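Side-chain contacts in type II restriction enzyme NlaIV (Neisseria lactamica, PDB 6QM2), which recognises the double-stranded sequence 5'-GGNNCC-3' and cuts it after the third nucleotide, leaving blunt ends with terminal 5'-phosphates: residues D156-A159 with I160-V164; E189-E192 with D193-A197. One frame throughout, in Å; residues are numbered along the deposited sequence.

In the fold
Contact 1 lies where a loop following strand 138-147 runs into strand 162-165, at the outer edge of a three-stranded antiparallel sheet; contact 2 forms the start of helix 191-204 later in the chain. Their centres are about 15 Å apart, yet the two touch. Ile-160 CD1 packs 3.5 Å from Phe-194 CE1, and Ala-159 CB lies at the same distance, 3.5 Å, from Ala-197 O, so the loop rests against the helix. Neither contact reaches the bound potassium ion, which is about 14 Å from the side chain of Leu-162 and about 12 Å from that of Phe-194, and neither supplies a residue of the sodium site formed by Ser-68, Asn-70, Met-73 and Pro-75.

Contact 1 (D156-A159 with I160-V164); sequences DGWA and INLQV
Trp-158 packs its indole against Leu-162 and Val-164 where a loop enters strand 162-165, an edge strand of a three-stranded antiparallel sheet. The two aliphatic residues alternate with Gln-163 along the strand and send their side chains toward the loop, where both meet the indole from the same side of its plane. Trp-158 has CG anti to its carbonyl carbon (chi1 -59°), a setting that turns the ring toward the strand. Val-164 offers its CG2 branch to the five-membered ring, 4.0 Å from the centroid and 30° off the normal, a CH-pi contact over the face. Leu-162 reaches the fused part of the indole with one methyl, CD1, which lies 3.8 Å from Trp-158 CD2; the two side chains cross at about a right angle. No hydrogen bond joins 156-159 to 160-164; Trp-158 O takes one from Lys-244, and Ala-159 N gives one to Gln-204 on helix 191-204. Val-169 of the neighbouring strand packs against both Trp-158 and Leu-162. The CG2 methyl of Val-164 comes nearest the indole at its nitrogen, 3.6 Å from Trp-158 NE1.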
loop_
_atom_site.group_PDB
_atom_site.type_symbol
_atom_site.label_atom_id
_atom_site.label_comp_id
_atom_site.label_asym_id
_atom_site.label_seq_id
_atom_site.Cartn_x
_atom_site.Cartn_y
_atom_site.Cartn_z
ATOM N N ASP A 156 11.103 27.042 -10.265
ATOM C CA ASP A 156 12.342 27.757 -10.024
ATOM C C ASP A 156 13.523 26.853 -10.374
ATOM O O ASP A 156 13.681 25.785 -9.778
ATOM C CB ASP A 156 12.437 28.218 -8.568
ATOM C CG ASP A 156 13.584 29.189 -8.350
ATOM O OD1 ASP A 156 13.517 30.310 -8.898
ATOM O OD2 ASP A 156 14.557 28.827 -7.655
ATOM N N GLY A 157 14.333 27.284 -11.345
ATOM C CA GLY A 157 15.588 26.607 -11.702
ATOM C C GLY A 157 15.530 25.642 -12.879
ATOM O O GLY A 157 16.570 25.133 -13.315
ATOM N N TRP A 158 14.320 25.365 -13.373
ATOM C CA TRP A 158 14.104 24.509 -14.542
ATOM C C TRP A 158 12.960 25.068 -15.370
ATOM O O TRP A 158 12.083 25.748 -14.834
ATOM C CB TRP A 158 13.775 23.078 -14.113
ATOM C CG TRP A 158 14.844 22.457 -13.290
ATOM C CD1 TRP A 158 14.986 22.539 -11.937
ATOM C CD2 TRP A 158 15.943 21.676 -13.764
ATOM N NE1 TRP A 158 16.104 21.850 -11.535
ATOM C CE2 TRP A 158 16.709 21.306 -12.635
ATOM C CE3 TRP A 158 16.349 21.239 -15.029
ATOM C CZ2 TRP A 158 17.860 20.523 -12.735
ATOM C CZ3 TRP A 158 17.496 20.461 -15.129
ATOM C CH2 TRP A 158 18.239 20.112 -13.986
ATOM N N ALA A 159 12.960 24.766 -16.666
ATOM C CA ALA A 159 11.930 25.280 -17.571
ATOM C C ALA A 159 10.561 24.655 -17.308
ATOM O O ALA A 159 9.547 25.338 -17.437
ATOM C CB ALA A 159 12.339 25.087 -19.023
ATOM N N ILE A 160 10.538 23.371 -16.942
ATOM C CA ILE A 160 9.292 22.674 -16.571
ATOM C C ILE A 160 9.362 22.197 -15.119
ATOM O O ILE A 160 10.452 21.938 -14.601
ATOM C CB ILE A 160 8.969 21.486 -17.527
ATOM C CG1 ILE A 160 7.523 21.009 -17.323
ATOM C CG2 ILE A 160 9.950 20.324 -17.352
ATOM C CD1 ILE A 160 6.990 20.153 -18.446
ATOM N N ASN A 161 8.198 22.101 -14.470
ATOM C CA ASN A 161 8.111 21.636 -13.087
ATOM C C ASN A 161 8.512 20.173 -12.975
ATOM O O ASN A 161 7.857 19.300 -13.542
ATOM C CB ASN A 161 6.701 21.829 -12.516
ATOM C CG ASN A 161 6.625 21.523 -11.025
ATOM O OD1 ASN A 161 7.585 21.749 -10.282
ATOM N ND2 ASN A 161 5.482 21.010 -10.582
ATOM N N LEU A 162 9.585 19.932 -12.225
ATOM C CA LEU A 162 10.210 18.624 -12.106
ATOM C C LEU A 162 10.350 18.192 -10.658
ATOM O O LEU A 162 10.227 18.993 -9.727
ATOM C CB LEU A 162 11.606 18.667 -12.714
ATOM C CG LEU A 162 11.680 18.855 -14.223
ATOM C CD1 LEU A 162 13.080 19.305 -14.609
ATOM C CD2 LEU A 162 11.284 17.580 -14.949
ATOM N N GLN A 163 10.618 16.902 -10.507
ATOM C CA GLN A 163 11.021 16.289 -9.259
ATOM C C GLN A 163 12.525 16.106 -9.435
ATOM O O GLN A 163 12.967 15.268 -10.221
ATOM C CB GLN A 163 10.256 14.968 -9.067
ATOM C CG GLN A 163 10.873 13.880 -8.188
ATOM C CD GLN A 163 10.219 12.521 -8.428
ATOM O OE1 GLN A 163 10.902 11.510 -8.603
ATOM N NE2 GLN A 163 8.888 12.498 -8.458
ATOM N N VAL A 164 13.302 16.940 -8.746
ATOM C CA VAL A 164 14.759 16.870 -8.791
ATOM C C VAL A 164 15.264 16.505 -7.398
ATOM O O VAL A 164 14.843 17.105 -6.406
ATOM C CB VAL A 164 15.380 18.205 -9.252
ATOM C CG1 VAL A 164 16.877 18.047 -9.509
ATOM C CG2 VAL A 164 14.670 18.722 -10.501
#

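Contact 2 (E189-E192 with D193-A197); sequences ECLE and DFVSA
Cys-190 and Asp-193 face each other one turn apart, the thiol sulfur set beside the carboxylate, with SG 3.5 Å from Asp-193 CG. The sulfur is brought there by a chi1 of 63°, which puts it between the backbone N and the carbonyl carbon of Cys-190, within reach of the amide and carboxylate of Asp-193. From this place it also accepts from the amide of Asp-193, a long, weak bond of 3.6 Å from N to SG. Asp-193 swings its carboxylate back toward Glu-189, where its OD2 lies 4.2 Å from Glu-189 OE1; Lys-242 makes salt bridges to both acids and would offset their mutual repulsion, while Tyr-243 also bonds to Asp-193 OD2. Cys-190 is thus the N-cap of helix 191-204, with its weak sulfur bond as the capping bond. Its carbonyl begins the regular ladder with a weak but nearly straight bond from Phe-194 N, and firmer bonds follow from Val-195 N to Leu-191 O (3.0 Å) and from Ser-196 N to Glu-192 O (2.8 Å). On another side of the helix, Leu-191 and Val-195 cross obliquely. Leu-191 starts off away from the following turn, but its end bends back, bringing CD1 within 3.7 Å of Val-195 CG2. Phe-194 has CG anti to its backbone N (chi1 173°), and its ring, with Leu-191 O at the edge, touches Trp-149 and Thr-152.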
loop_
_atom_site.group_PDB
_atom_site.type_symbol
_atom_site.label_atom_id
_atom_site.label_comp_id
_atom_site.label_asym_id
_atom_site.label_seq_id
_atom_site.Cartn_x
_atom_site.Cartn_y
_atom_site.Cartn_z
ATOM N N GLU A 189 -0.116 28.009 -21.285
ATOM C CA GLU A 189 -1.268 28.545 -22.019
ATOM C C GLU A 189 -1.650 27.698 -23.236
ATOM O O GLU A 189 -2.826 27.623 -23.601
ATOM C CB GLU A 189 -0.992 29.989 -22.453
ATOM C CG GLU A 189 -0.908 30.962 -21.282
ATOM C CD GLU A 189 -0.258 32.295 -21.623
ATOM O OE1 GLU A 189 0.091 32.544 -22.801
ATOM O OE2 GLU A 189 -0.091 33.103 -20.687
ATOM N N CYS A 190 -0.653 27.068 -23.854
ATOM C CA CYS A 190 -0.863 26.238 -25.033
ATOM C C CYS A 190 0.168 25.115 -25.128
ATOM O O CYS A 190 1.176 25.110 -24.411
ATOM C CB CYS A 190 -0.762 27.107 -26.279
ATOM S SG CYS A 190 0.872 27.851 -26.478
ATOM N N LEU A 191 -0.097 24.182 -26.039
ATOM C CA LEU A 191 0.806 23.068 -26.329
ATOM C C LEU A 191 2.219 23.522 -26.705
ATOM O O LEU A 191 3.194 22.947 -26.234
ATOM C CB LEU A 191 0.226 22.205 -27.457
ATOM C CG LEU A 191 1.089 21.077 -28.024
ATOM C CD1 LEU A 191 1.494 20.113 -26.926
ATOM C CD2 LEU A 191 0.339 20.348 -29.124
ATOM N N GLU A 192 2.323 24.548 -27.545
ATOM C CA GLU A 192 3.626 24.991 -28.063
ATOM C C GLU A 192 4.564 25.426 -26.936
ATOM O O GLU A 192 5.755 25.102 -26.958
ATOM C CB GLU A 192 3.473 26.130 -29.088
ATOM C CG GLU A 192 2.900 25.717 -30.446
ATOM C CD GLU A 192 1.374 25.669 -30.508
ATOM O OE1 GLU A 192 0.703 25.970 -29.494
ATOM O OE2 GLU A 192 0.840 25.324 -31.588
ATOM N N ASP A 193 4.012 26.140 -25.953
ATOM C CA ASP A 193 4.783 26.613 -24.795
ATOM C C ASP A 193 5.258 25.457 -23.915
ATOM O O ASP A 193 6.421 25.430 -23.514
ATOM C CB ASP A 193 3.968 27.613 -23.959
ATOM C CG ASP A 193 3.720 28.942 -24.683
ATOM O OD1 ASP A 193 4.209 29.139 -25.814
ATOM O OD2 ASP A 193 3.025 29.803 -24.107
ATOM N N PHE A 194 4.359 24.513 -23.623
ATOM C CA PHE A 194 4.716 23.269 -22.916
ATOM C C PHE A 194 5.889 22.559 -23.600
ATOM O O PHE A 194 6.866 22.194 -22.948
ATOM C CB PHE A 194 3.498 22.332 -22.822
ATOM C CG PHE A 194 3.804 20.960 -22.263
ATOM C CD1 PHE A 194 3.853 20.747 -20.893
ATOM C CD2 PHE A 194 4.027 19.877 -23.107
ATOM C CE1 PHE A 194 4.127 19.487 -20.378
ATOM C CE2 PHE A 194 4.304 18.616 -22.595
ATOM C CZ PHE A 194 4.354 18.419 -21.229
ATOM N N VAL A 195 5.791 22.390 -24.915
ATOM C CA VAL A 195 6.829 21.713 -25.685
ATOM C C VAL A 195 8.124 22.525 -25.657
ATOM O O VAL A 195 9.211 21.944 -25.560
ATOM C CB VAL A 195 6.379 21.427 -27.141
ATOM C CG1 VAL A 195 7.530 20.878 -27.984
ATOM C CG2 VAL A 195 5.208 20.446 -27.157
ATOM N N SER A 196 8.006 23.855 -25.734
ATOM C CA SER A 196 9.170 24.746 -25.610
ATOM C C SER A 196 9.889 24.548 -24.280
ATOM O O SER A 196 11.123 24.539 -24.238
ATOM C CB SER A 196 8.774 26.217 -25.758
ATOM O OG SER A 196 9.909 27.059 -25.609
ATOM N N ALA A 197 9.112 24.389 -23.208
ATOM C CA ALA A 197 9.663 24.077 -21.889
ATOM C C ALA A 197 10.389 22.732 -21.896
ATOM O O ALA A 197 11.513 22.640 -21.392
ATOM C CB ALA A 197 8.572 24.090 -20.827
#